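Local coordinates for protein fervidolysin (Fervidobacterium pennivorans, PDB 1R6V) that degrades keratin into peptides as a subtilisin-like serine protease, allowing its bacterium to grow on native feathers, at residues Phe501-His507 against Met530-Ala536; Phe554-Leu558 against Thr667-Gln671; Ser14-His18 against Leu601-Ile605. The protein carries 1 engineered substitution. All coordinates share one frame. Residue numbers count along the deposited sequence, not the author numbering.

In the fold
All three contacts involve the beta-sandwich domains, away from the catalytic and calcium sites. Contact 1 pairs two strands of the Ig-like sandwich and is held mainly by backbone hydrogen bonds; contact 2, the most buried, fastens the C-terminal strand 666-669 to the linker that leads into the second sandwich; contact 3, partly buried, lays loop 14-18, assigned to the propeptide, on the same sheet through weak polar bonds, ring packing and waters. Contacts 2 and 3 share neighbouring strands, 666-669 and 604-610, and meet where Y17 OH bonds to I668 O. Contacts 1 and 2 touch across the two sandwiches, E532 OE2 reaching T667 N at 2.7 Å, whereas contacts 1 and 3 do not touch.

Contact 1: residues Phe501-His507 against Met530-Ala536; sequences FVGGPDH and MAEERQA
The extended segment from F501 pairs antiparallel at 502-503 with 535-536; the second segment enters through a 3-10 turn at 530-532. M530, with chi1 and chi2 both t, sets its CA over one face of the H507 ring, 3.6 Å from the centroid, a CH-pi contact; its CG lies 3.4 Å from H507 NE2. M530 O accepts E533 N at 3.0 Å, closing the turn. E532 turns its carboxylate to T667 N of the second sandwich. E533 has an extended t,t side chain that brings OE2 within 3.0 Å of H507 CE1, near the ring plane, and CG within 3.4 Å of G504 N. Glycine is needed at 504, since a CB there would clash with E533 CA and R534 N. R534 O takes an unusually short, bent bond (2.3 Å, 142°) from G504 N, while its NE folds back to E533 O at 3.0 Å. Q535 is the non-hydrogen-bonded partner of G503, CA to CA 4.5 Å. A536 and V502 form the hydrogen-bonded pair, V502 N to A536 O 2.9 Å and A536 N to V502 O 3.0 Å; their small apolar side chains share one face, CB to CB 4.4 Å. This is antiparallel edge-strand pairing in an Ig-like beta-sandwich.

Contact 2: residues Phe554-Leu558 against Thr667-Gln671; sequences FNSTL and TIFGQ
S556 makes two direct hydrogen bonds: its OG, with chi1 p, accepts F669 N at 2.8 Å, and its N donates to G670 O at 3.0 Å. A small hydroxyl side chain suits this buried place, taking up a backbone NH of the last strand. Water 2 lies 2.7 Å from S556 OG and accepts a weak bond from G670 N at 3.1 Å. G670 has positive phi (78°), which favours glycine, and turns the chain so that its carbonyl faces 554-558. Q671 brings NE2 to 2.8 Å from S556 O, and water 1 joins Q671 NE2 (3.3 Å) to N555 OD1 (3.0 Å), polar side chains fit for exposed positions. End to end, 554-558 and 668-671 run 104° apart, CA atoms nearest at N555 and F669 (4.8 Å). F554 turns its ring edge to the face of F669, a T-shaped pair with centroids 5.5 Å apart and planes at 74°, while F554 CB packs 3.7 Å from F669 CG. Beyond S556, L558 CD2 meets I668 CG2 at 4.0 Å, both branched side chains pointing inward, beside I605 and L627. Such crosswise packing of an interdomain linker on the final strand belongs to the junction between the Ig-like and second beta-sandwich domains.

Contact 3: residues Ser14-His18 against Leu601-Ile605; sequences SQGYH and LSGQI
Y17 lays its ring beside the Q604 side chain, Q604 CD lying near the ring plane and 3.7 Å from Y17 CD2, with chi1 m carrying the phenol along the corner at 603. The tyrosine suits this place, its ring packing, its hydroxyl reaching beyond: Y17 OH bonds to I668 O of the adjoining strand, and S602 OG sits 3.3 Å from Y17 OH, a weak and unsettled bond, as S602 OG also bonds to D456. Q604, m,t and directed toward the loop, places OE1 2.6 Å from H18 N in a weak, bent hydrogen bond (119°), and its NE2 bonds to T667 OG1, so one amide joins loop and sheet. The loop comes nearest at G16 and G603, CA to CA 5.3 Å. G16 has phi 76°, favourable to glycine; G603 (phi 119°, psi -142°) could hardly carry a CB, which would jam against the preceding carbonyl and crowd S14 OG. Two waters fill the gap: water 3 is 2.7 Å from S14 OG and donates to S602 O at 2.9 Å, and water 4 lies 2.8 Å from G16 O and accepts Q604 N at 3.1 Å. The ring of H18 meets W665, and its NE2 bonds to K82 O. This is a partly water-mediated interface between a loop assigned to the propeptide and the second beta-sandwich domain, at a corner leading to a different sheet or face.

Contact 1: residues Phe501-His507 against Met530-Ala536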
ATOM      1  N   PHE A 501       9.964  11.075 -11.442  1.00 19.90           N
ATOM      2  CA  PHE A 501      11.184  11.123 -10.638  1.00 20.72           C
ATOM      3  C   PHE A 501      11.395   9.780  -9.958  1.00 20.06           C
ATOM      4  O   PHE A 501      10.466   9.217  -9.397  1.00 17.58           O
ATOM      5  CB  PHE A 501      11.083  12.239  -9.596  1.00 24.01           C
ATOM      6  CG  PHE A 501      10.820  13.592 -10.198  1.00 28.72           C
ATOM      7  CD1 PHE A 501       9.521  13.995 -10.499  1.00 30.85           C
ATOM      8  CD2 PHE A 501      11.874  14.449 -10.501  1.00 30.73           C
ATOM      9  CE1 PHE A 501       9.276  15.232 -11.093  1.00 29.64           C
ATOM     10  CE2 PHE A 501      11.638  15.687 -11.095  1.00 31.68           C
ATOM     11  CZ  PHE A 501      10.339  16.078 -11.391  1.00 31.75           C
ATOM     12  N   VAL A 502      12.619   9.280 -10.031  1.00 19.99           N
ATOM     13  CA  VAL A 502      12.990   7.986  -9.464  1.00 22.19           C
ATOM     14  C   VAL A 502      14.117   8.214  -8.450  1.00 24.09           C
ATOM     15  O   VAL A 502      15.085   8.903  -8.756  1.00 23.60           O
ATOM     16  CB  VAL A 502      13.477   7.065 -10.606  1.00 23.19           C
ATOM     17  CG1 VAL A 502      13.792   5.682 -10.087  1.00 26.67           C
ATOM     18  CG2 VAL A 502      12.404   6.999 -11.699  1.00 23.54           C
ATOM     19  N   GLY A 503      13.989   7.643  -7.253  1.00 23.86           N
ATOM     20  CA  GLY A 503      15.014   7.830  -6.232  1.00 29.43           C
ATOM     21  C   GLY A 503      15.596   6.542  -5.668  1.00 31.58           C
ATOM     22  O   GLY A 503      14.842   5.681  -5.217  1.00 34.67           O
ATOM     23  N   GLY A 504      16.934   6.474  -5.680  1.00 32.46           N
ATOM     24  CA  GLY A 504      17.760   5.347  -5.240  1.00 33.59           C
ATOM     25  C   GLY A 504      17.217   4.469  -4.157  1.00 31.68           C
ATOM     26  O   GLY A 504      16.216   4.838  -3.550  1.00 34.45           O
ATOM     27  N   PRO A 505      17.866   3.322  -3.851  1.00 29.09           N
ATOM     28  CA  PRO A 505      17.274   2.501  -2.787  1.00 27.21           C
ATOM     29  C   PRO A 505      17.010   3.329  -1.544  1.00 26.43           C
ATOM     30  O   PRO A 505      17.755   4.256  -1.245  1.00 24.56           O
ATOM     31  CB  PRO A 505      18.322   1.406  -2.552  1.00 26.97           C
ATOM     32  CG  PRO A 505      19.037   1.305  -3.882  1.00 27.76           C
ATOM     33  CD  PRO A 505      19.157   2.763  -4.295  1.00 28.80           C
ATOM     34  N   ASP A 506      15.960   2.924  -0.865  1.00 25.76           N
ATOM     35  CA  ASP A 506      15.551   3.622   0.341  1.00 27.58           C
ATOM     36  C   ASP A 506      16.472   3.262   1.502  1.00 29.09           C
ATOM     37  O   ASP A 506      16.521   2.114   1.927  1.00 30.87           O
ATOM     38  CB  ASP A 506      14.109   3.235   0.672  1.00 28.42           C
ATOM     39  CG  ASP A 506      13.554   3.987   1.859  1.00 29.59           C
ATOM     40  OD1 ASP A 506      14.180   4.973   2.305  1.00 31.49           O
ATOM     41  OD2 ASP A 506      12.473   3.592   2.339  1.00 32.13           O
ATOM     42  N   HIS A 507      17.221   4.323   2.067  1.00 27.85           N
ATOM     43  CA  HIS A 507      18.127   4.064   3.177  1.00 28.40           C
ATOM     44  C   HIS A 507      17.432   4.442   4.479  1.00 28.92           C
ATOM     45  O   HIS A 507      17.809   5.422   5.124  1.00 29.30           O
ATOM     46  CB  HIS A 507      19.409   4.885   3.007  1.00 29.54           C
ATOM     47  CG  HIS A 507      19.182   6.240   2.407  1.00 30.87           C
ATOM     48  ND1 HIS A 507      18.827   6.419   1.088  1.00 32.97           N
ATOM     49  CD2 HIS A 507      19.255   7.479   2.948  1.00 32.55           C
ATOM     50  CE1 HIS A 507      18.693   7.709   0.838  1.00 32.19           C
ATOM     51  NE2 HIS A 507      18.946   8.374   1.951  1.00 34.04           N
ATOM     52  N   MET A 530      23.123   7.268   2.509  1.00 22.55           N
ATOM     53  CA  MET A 530      22.486   8.222   1.603  1.00 24.33           C
ATOM     54  C   MET A 530      23.354   8.384   0.353  1.00 23.62           C
ATOM     55  O   MET A 530      22.847   8.590  -0.751  1.00 22.92           O
ATOM     56  CB  MET A 530      22.302   9.577   2.302  1.00 27.80           C
ATOM     57  CG  MET A 530      21.501  10.589   1.491  1.00 33.32           C
ATOM     58  SD  MET A 530      21.248  12.149   2.376  1.00 38.31           S
ATOM     59  CE  MET A 530      19.695  11.825   3.157  1.00 36.72           C
ATOM     60  N   ALA A 531      24.668   8.258   0.523  1.00 20.63           N
ATOM     61  CA  ALA A 531      25.590   8.399  -0.595  1.00 18.73           C
ATOM     62  C   ALA A 531      25.385   7.353  -1.690  1.00 18.49           C
ATOM     63  O   ALA A 531      25.845   7.537  -2.815  1.00 19.52           O
ATOM     64  CB  ALA A 531      27.047   8.346  -0.092  1.00 19.80           C
ATOM     65  N   GLU A 532      24.697   6.261  -1.366  1.00 17.02           N
ATOM     66  CA  GLU A 532      24.449   5.201  -2.334  1.00 17.03           C
ATOM     67  C   GLU A 532      23.188   5.449  -3.172  1.00 17.77           C
ATOM     68  O   GLU A 532      23.004   4.834  -4.224  1.00 17.89           O
ATOM     69  CB  GLU A 532      24.341   3.858  -1.613  1.00 18.00           C
ATOM     70  CG  GLU A 532      25.626   3.497  -0.887  1.00 18.85           C
ATOM     71  CD  GLU A 532      25.468   2.358   0.091  1.00 19.95           C
ATOM     72  OE1 GLU A 532      24.451   2.346   0.820  1.00 19.97           O
ATOM     73  OE2 GLU A 532      26.372   1.493   0.128  1.00 19.50           O
ATOM     74  N   GLU A 533      22.334   6.342  -2.702  1.00 19.21           N
ATOM     75  CA  GLU A 533      21.101   6.656  -3.417  1.00 22.23           C
ATOM     76  C   GLU A 533      21.416   7.282  -4.776  1.00 22.96           C
ATOM     77  O   GLU A 533      22.338   8.082  -4.903  1.00 21.99           O
ATOM     78  CB  GLU A 533      20.240   7.621  -2.598  1.00 25.73           C
ATOM     79  CG  GLU A 533      18.886   7.919  -3.245  1.00 31.73           C
ATOM     80  CD  GLU A 533      18.108   9.027  -2.550  1.00 35.44           C
ATOM     81  OE1 GLU A 533      17.022   9.394  -3.062  1.00 37.02           O
ATOM     82  OE2 GLU A 533      18.571   9.529  -1.499  1.00 36.85           O
ATOM     83  N   ARG A 534      20.646   6.894  -5.789  1.00 21.83           N
ATOM     84  CA  ARG A 534      20.806   7.415  -7.143  1.00 22.23           C
ATOM     85  C   ARG A 534      19.460   8.050  -7.500  1.00 22.75           C
ATOM     86  O   ARG A 534      18.430   7.672  -6.946  1.00 19.90           O
ATOM     87  CB  ARG A 534      21.104   6.282  -8.128  1.00 24.05           C
ATOM     88  CG  ARG A 534      22.243   5.341  -7.745  1.00 26.55           C
ATOM     89  CD  ARG A 534      23.590   5.932  -8.104  1.00 29.09           C
ATOM     90  NE  ARG A 534      23.816   7.159  -7.368  1.00 30.87           N
ATOM     91  CZ  ARG A 534      24.559   8.173  -7.785  1.00 28.23           C
ATOM     92  NH1 ARG A 534      25.174   8.135  -8.961  1.00 30.83           N
ATOM     93  NH2 ARG A 534      24.672   9.239  -7.014  1.00 30.12           N
ATOM     94  N   GLN A 535      19.470   9.009  -8.419  1.00 24.09           N
ATOM     95  CA  GLN A 535      18.241   9.676  -8.834  1.00 26.07           C
ATOM     96  C   GLN A 535      18.180   9.857 -10.346  1.00 25.89           C
ATOM     97  O   GLN A 535      19.207   9.926 -11.019  1.00 26.55           O
ATOM     98  CB  GLN A 535      18.115  11.043  -8.151  1.00 28.26           C
ATOM     99  CG  GLN A 535      18.043  10.983  -6.632  1.00 33.36           C
ATOM    100  CD  GLN A 535      17.904  12.355  -6.005  1.00 37.15           C
ATOM    101  OE1 GLN A 535      18.549  13.315  -6.435  1.00 39.94           O
ATOM    102  NE2 GLN A 535      17.067  12.456  -4.973  1.00 38.99           N
ATOM    103  N   ALA A 536      16.962   9.919 -10.875  1.00 25.08           N
ATOM    104  CA  ALA A 536      16.747  10.112 -12.302  1.00 25.34           C
ATOM    105  C   ALA A 536      15.427  10.847 -12.465  1.00 26.01           C
ATOM    106  O   ALA A 536      14.507  10.667 -11.671  1.00 24.23           O
ATOM    107  CB  ALA A 536      16.689   8.770 -13.021  1.00 26.67           C
TER

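Contact 2: residues Phe554-Leu558 against Thr667-Gln671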
ATOM      1  N   PHE A 554      20.373   2.596 -13.335  1.00 22.65           N
ATOM      2  CA  PHE A 554      21.197   3.292 -12.362  1.00 21.21           C
ATOM      3  C   PHE A 554      22.669   2.984 -12.640  1.00 20.31           C
ATOM      4  O   PHE A 554      23.000   1.963 -13.250  1.00 18.64           O
ATOM      5  CB  PHE A 554      20.847   2.820 -10.935  1.00 21.36           C
ATOM      6  CG  PHE A 554      19.678   3.546 -10.305  1.00 21.61           C
ATOM      7  CD1 PHE A 554      19.060   4.612 -10.952  1.00 20.34           C
ATOM      8  CD2 PHE A 554      19.229   3.189  -9.038  1.00 18.34           C
ATOM      9  CE1 PHE A 554      18.019   5.318 -10.351  1.00 20.49           C
ATOM     10  CE2 PHE A 554      18.187   3.891  -8.426  1.00 20.69           C
ATOM     11  CZ  PHE A 554      17.579   4.960  -9.084  1.00 19.23           C
ATOM     12  N   ASN A 555      23.538   3.890 -12.207  1.00 21.10           N
ATOM     13  CA  ASN A 555      24.982   3.712 -12.328  1.00 22.46           C
ATOM     14  C   ASN A 555      25.612   4.378 -11.107  1.00 20.57           C
ATOM     15  O   ASN A 555      24.980   5.195 -10.446  1.00 21.23           O
ATOM     16  CB  ASN A 555      25.542   4.335 -13.622  1.00 25.17           C
ATOM     17  CG  ASN A 555      25.264   5.829 -13.736  1.00 27.22           C
ATOM     18  OD1 ASN A 555      25.619   6.612 -12.865  1.00 29.33           O
ATOM     19  ND2 ASN A 555      24.628   6.223 -14.830  1.00 30.80           N
ATOM     20  N   SER A 556      26.858   4.028 -10.813  1.00 20.72           N
ATOM     21  CA  SER A 556      27.551   4.598  -9.664  1.00 19.78           C
ATOM     22  C   SER A 556      29.062   4.553  -9.865  1.00 19.98           C
ATOM     23  O   SER A 556      29.564   3.925 -10.797  1.00 21.13           O
ATOM     24  CB  SER A 556      27.202   3.809  -8.398  1.00 19.63           C
ATOM     25  OG  SER A 556      27.473   2.430  -8.590  1.00 21.57           O
ATOM     26  N   THR A 557      29.773   5.231  -8.974  1.00 20.01           N
ATOM     27  CA  THR A 557      31.226   5.241  -9.001  1.00 21.82           C
ATOM     28  C   THR A 557      31.691   4.859  -7.607  1.00 20.10           C
ATOM     29  O   THR A 557      31.077   5.239  -6.609  1.00 20.03           O
ATOM     30  CB  THR A 557      31.801   6.627  -9.371  1.00 20.65           C
ATOM     31  OG1 THR A 557      31.289   7.623  -8.481  1.00 22.81           O
ATOM     32  CG2 THR A 557      31.431   6.979 -10.803  1.00 24.75           C
ATOM     33  N   LEU A 558      32.771   4.092  -7.546  1.00 20.62           N
ATOM     34  CA  LEU A 558      33.312   3.664  -6.262  1.00 21.72           C
ATOM     35  C   LEU A 558      34.807   3.480  -6.373  1.00 21.09           C
ATOM     36  O   LEU A 558      35.281   2.726  -7.214  1.00 20.32           O
ATOM     37  CB  LEU A 558      32.691   2.335  -5.828  1.00 21.84           C
ATOM     38  CG  LEU A 558      33.243   1.716  -4.537  1.00 23.93           C
ATOM     39  CD1 LEU A 558      32.959   2.645  -3.367  1.00 23.00           C
ATOM     40  CD2 LEU A 558      32.596   0.358  -4.294  1.00 24.63           C
ATOM     41  N   THR A 667      26.573  -0.521  -1.620  1.00 16.09           N
ATOM     42  CA  THR A 667      25.599  -0.759  -2.679  1.00 16.60           C
ATOM     43  C   THR A 667      25.928   0.060  -3.923  1.00 17.61           C
ATOM     44  O   THR A 667      25.927   1.288  -3.878  1.00 16.76           O
ATOM     45  CB  THR A 667      24.186  -0.422  -2.145  1.00 15.22           C
ATOM     46  OG1 THR A 667      23.922  -1.219  -0.982  1.00 16.95           O
ATOM     47  CG2 THR A 667      23.114  -0.730  -3.186  1.00 15.70           C
ATOM     48  N   ILE A 668      26.217  -0.633  -5.018  1.00 17.73           N
ATOM     49  CA  ILE A 668      26.574   0.015  -6.275  1.00 21.38           C
ATOM     50  C   ILE A 668      25.828  -0.588  -7.465  1.00 22.04           C
ATOM     51  O   ILE A 668      25.249  -1.679  -7.374  1.00 21.17           O
ATOM     52  CB  ILE A 668      28.100  -0.051  -6.527  1.00 23.87           C
ATOM     53  CG1 ILE A 668      28.576  -1.504  -6.572  1.00 26.38           C
ATOM     54  CG2 ILE A 668      28.821   0.738  -5.449  1.00 23.38           C
ATOM     55  CD1 ILE A 668      28.691  -2.161  -5.232  1.00 30.89           C
ATOM     56  N   PHE A 669      25.858   0.125  -8.588  1.00 21.87           N
ATOM     57  CA  PHE A 669      25.129  -0.309  -9.772  1.00 23.43           C
ATOM     58  C   PHE A 669      25.947  -0.448 -11.054  1.00 25.08           C
ATOM     59  O   PHE A 669      25.400  -0.743 -12.117  1.00 25.15           O
ATOM     60  CB  PHE A 669      23.953   0.653  -9.977  1.00 23.25           C
ATOM     61  CG  PHE A 669      23.151   0.876  -8.723  1.00 20.80           C
ATOM     62  CD1 PHE A 669      23.460   1.916  -7.858  1.00 20.55           C
ATOM     63  CD2 PHE A 669      22.150  -0.017  -8.360  1.00 20.92           C
ATOM     64  CE1 PHE A 669      22.794   2.062  -6.635  1.00 21.57           C
ATOM     65  CE2 PHE A 669      21.475   0.116  -7.140  1.00 19.63           C
ATOM     66  CZ  PHE A 669      21.798   1.157  -6.275  1.00 20.98           C
ATOM     67  N   GLY A 670      27.255  -0.251 -10.949  1.00 24.74           N
ATOM     68  CA  GLY A 670      28.102  -0.388 -12.112  1.00 26.38           C
ATOM     69  C   GLY A 670      28.060   0.799 -13.053  1.00 26.65           C
ATOM     70  O   GLY A 670      27.602   1.879 -12.698  1.00 23.82           O
ATOM     71  N   GLN A 671      28.549   0.592 -14.267  1.00 29.97           N
ATOM     72  CA  GLN A 671      28.573   1.658 -15.248  1.00 33.01           C
ATOM     73  C   GLN A 671      28.135   1.098 -16.594  1.00 33.42           C
ATOM     74  O   GLN A 671      27.822   1.858 -17.509  1.00 34.99           O
ATOM     75  CB  GLN A 671      29.992   2.232 -15.343  1.00 35.42           C
ATOM     76  CG  GLN A 671      30.071   3.657 -15.862  1.00 39.47           C
ATOM     77  CD  GLN A 671      29.795   4.699 -14.793  1.00 40.17           C
ATOM     78  OE1 GLN A 671      29.716   5.891 -15.086  1.00 42.53           O
ATOM     79  NE2 GLN A 671      29.658   4.259 -13.549  1.00 40.36           N
TER
HETATM   80  O   HOH W   1      28.520   7.054 -12.252  1.00 51.21           O
HETATM   81  O   HOH W   2      29.655   0.994  -9.443  1.00 23.99           O

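Contact 3: residues Ser14-His18 against Leu601-Ile605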
ATOM      1  N   SER A  14      28.054 -11.798  -9.378  1.00 34.46           N
ATOM      2  CA  SER A  14      27.189 -10.898  -8.617  1.00 35.29           C
ATOM      3  C   SER A  14      25.989 -11.662  -8.084  1.00 35.04           C
ATOM      4  O   SER A  14      25.430 -12.519  -8.770  1.00 35.62           O
ATOM      5  CB  SER A  14      26.694  -9.741  -9.487  1.00 36.63           C
ATOM      6  OG  SER A  14      25.814  -8.899  -8.748  1.00 37.95           O
ATOM      7  N   GLN A  15      25.604 -11.335  -6.855  1.00 34.38           N
ATOM      8  CA  GLN A  15      24.489 -11.977  -6.175  1.00 33.80           C
ATOM      9  C   GLN A  15      23.247 -11.093  -6.102  1.00 32.99           C
ATOM     10  O   GLN A  15      22.308 -11.407  -5.370  1.00 33.58           O
ATOM     11  CB  GLN A  15      24.906 -12.360  -4.752  1.00 33.56           C
ATOM     12  CG  GLN A  15      25.996 -13.425  -4.661  1.00 34.81           C
ATOM     13  CD  GLN A  15      25.613 -14.708  -5.375  1.00 35.42           C
ATOM     14  OE1 GLN A  15      26.021 -14.947  -6.511  1.00 37.13           O
ATOM     15  NE2 GLN A  15      24.811 -15.532  -4.715  1.00 36.00           N
ATOM     16  N   GLY A  16      23.243  -9.991  -6.844  1.00 31.01           N
ATOM     17  CA  GLY A  16      22.097  -9.092  -6.825  1.00 28.69           C
ATOM     18  C   GLY A  16      22.045  -8.231  -5.571  1.00 27.12           C
ATOM     19  O   GLY A  16      23.082  -7.950  -4.965  1.00 28.11           O
ATOM     20  N   TYR A  17      20.849  -7.805  -5.174  1.00 24.02           N
ATOM     21  CA  TYR A  17      20.711  -6.974  -3.982  1.00 21.79           C
ATOM     22  C   TYR A  17      20.067  -7.707  -2.809  1.00 21.65           C
ATOM     23  O   TYR A  17      19.496  -8.783  -2.976  1.00 21.03           O
ATOM     24  CB  TYR A  17      19.931  -5.691  -4.309  1.00 20.23           C
ATOM     25  CG  TYR A  17      20.650  -4.865  -5.351  1.00 21.53           C
ATOM     26  CD1 TYR A  17      20.343  -4.993  -6.710  1.00 20.59           C
ATOM     27  CD2 TYR A  17      21.725  -4.048  -4.993  1.00 20.51           C
ATOM     28  CE1 TYR A  17      21.103  -4.336  -7.682  1.00 19.47           C
ATOM     29  CE2 TYR A  17      22.489  -3.391  -5.958  1.00 19.31           C
ATOM     30  CZ  TYR A  17      22.177  -3.543  -7.296  1.00 20.15           C
ATOM     31  OH  TYR A  17      22.960  -2.941  -8.253  1.00 21.76           O
ATOM     32  N   HIS A  18      20.188  -7.096  -1.634  1.00 19.94           N
ATOM     33  CA  HIS A  18      19.681  -7.611  -0.360  1.00 18.87           C
ATOM     34  C   HIS A  18      18.180  -7.905  -0.384  1.00 18.88           C
ATOM     35  O   HIS A  18      17.441  -7.387  -1.222  1.00 15.36           O
ATOM     36  CB  HIS A  18      19.983  -6.585   0.738  1.00 19.95           C
ATOM     37  CG  HIS A  18      19.901  -7.124   2.133  1.00 19.86           C
ATOM     38  ND1 HIS A  18      19.520  -6.346   3.209  1.00 21.24           N
ATOM     39  CD2 HIS A  18      20.199  -8.344   2.641  1.00 19.25           C
ATOM     40  CE1 HIS A  18      19.586  -7.064   4.317  1.00 17.01           C
ATOM     41  NE2 HIS A  18      19.994  -8.279   3.999  1.00 20.89           N
ATOM     42  N   LEU A 601      31.948  -2.530 -10.865  1.00 27.61           N
ATOM     43  CA  LEU A 601      31.259  -3.556 -10.107  1.00 27.70           C
ATOM     44  C   LEU A 601      29.839  -3.102  -9.814  1.00 26.35           C
ATOM     45  O   LEU A 601      29.573  -1.907  -9.658  1.00 25.11           O
ATOM     46  CB  LEU A 601      31.985  -3.840  -8.785  1.00 29.00           C
ATOM     47  CG  LEU A 601      33.338  -4.548  -8.890  1.00 30.54           C
ATOM     48  CD1 LEU A 601      33.950  -4.722  -7.507  1.00 29.69           C
ATOM     49  CD2 LEU A 601      33.146  -5.892  -9.570  1.00 31.80           C
ATOM     50  N   SER A 602      28.934  -4.068  -9.732  1.00 26.49           N
ATOM     51  CA  SER A 602      27.530  -3.788  -9.450  1.00 26.37           C
ATOM     52  C   SER A 602      27.010  -4.776  -8.416  1.00 25.71           C
ATOM     53  O   SER A 602      27.374  -5.946  -8.435  1.00 26.45           O
ATOM     54  CB  SER A 602      26.683  -3.910 -10.723  1.00 27.39           C
ATOM     55  OG  SER A 602      25.328  -3.585 -10.445  1.00 27.48           O
ATOM     56  N   GLY A 603      26.144  -4.307  -7.526  1.00 24.17           N
ATOM     57  CA  GLY A 603      25.596  -5.184  -6.509  1.00 23.77           C
ATOM     58  C   GLY A 603      25.963  -4.705  -5.117  1.00 23.00           C
ATOM     59  O   GLY A 603      25.989  -3.506  -4.860  1.00 22.74           O
ATOM     60  N   GLN A 604      26.255  -5.636  -4.218  1.00 21.16           N
ATOM     61  CA  GLN A 604      26.619  -5.259  -2.859  1.00 19.92           C
ATOM     62  C   GLN A 604      27.877  -6.007  -2.453  1.00 19.72           C
ATOM     63  O   GLN A 604      27.944  -7.237  -2.537  1.00 18.73           O
ATOM     64  CB  GLN A 604      25.433  -5.535  -1.934  1.00 22.09           C
ATOM     65  CG  GLN A 604      24.245  -4.656  -2.345  1.00 21.12           C
ATOM     66  CD  GLN A 604      22.952  -5.010  -1.650  1.00 23.35           C
ATOM     67  OE1 GLN A 604      22.622  -6.185  -1.498  1.00 25.12           O
ATOM     68  NE2 GLN A 604      22.200  -3.991  -1.237  1.00 21.73           N
ATOM     69  N   ILE A 605      28.886  -5.249  -2.035  1.00 17.64           N
ATOM     70  CA  ILE A 605      30.171  -5.835  -1.681  1.00 18.27           C
ATOM     71  C   ILE A 605      30.719  -5.354  -0.356  1.00 16.99           C
ATOM     72  O   ILE A 605      30.206  -4.402   0.233  1.00 15.96           O
ATOM     73  CB  ILE A 605      31.240  -5.514  -2.766  1.00 18.92           C
ATOM     74  CG1 ILE A 605      31.409  -3.995  -2.903  1.00 19.42           C
ATOM     75  CG2 ILE A 605      30.845  -6.135  -4.107  1.00 20.21           C
ATOM     76  CD1 ILE A 605      32.462  -3.554  -3.931  1.00 18.11           C
TER
HETATM   77  O   HOH W   3      27.495  -8.284  -6.719  1.00 45.74           O
HETATM   78  O   HOH W   4      25.787  -8.667  -4.883  1.00 26.94           O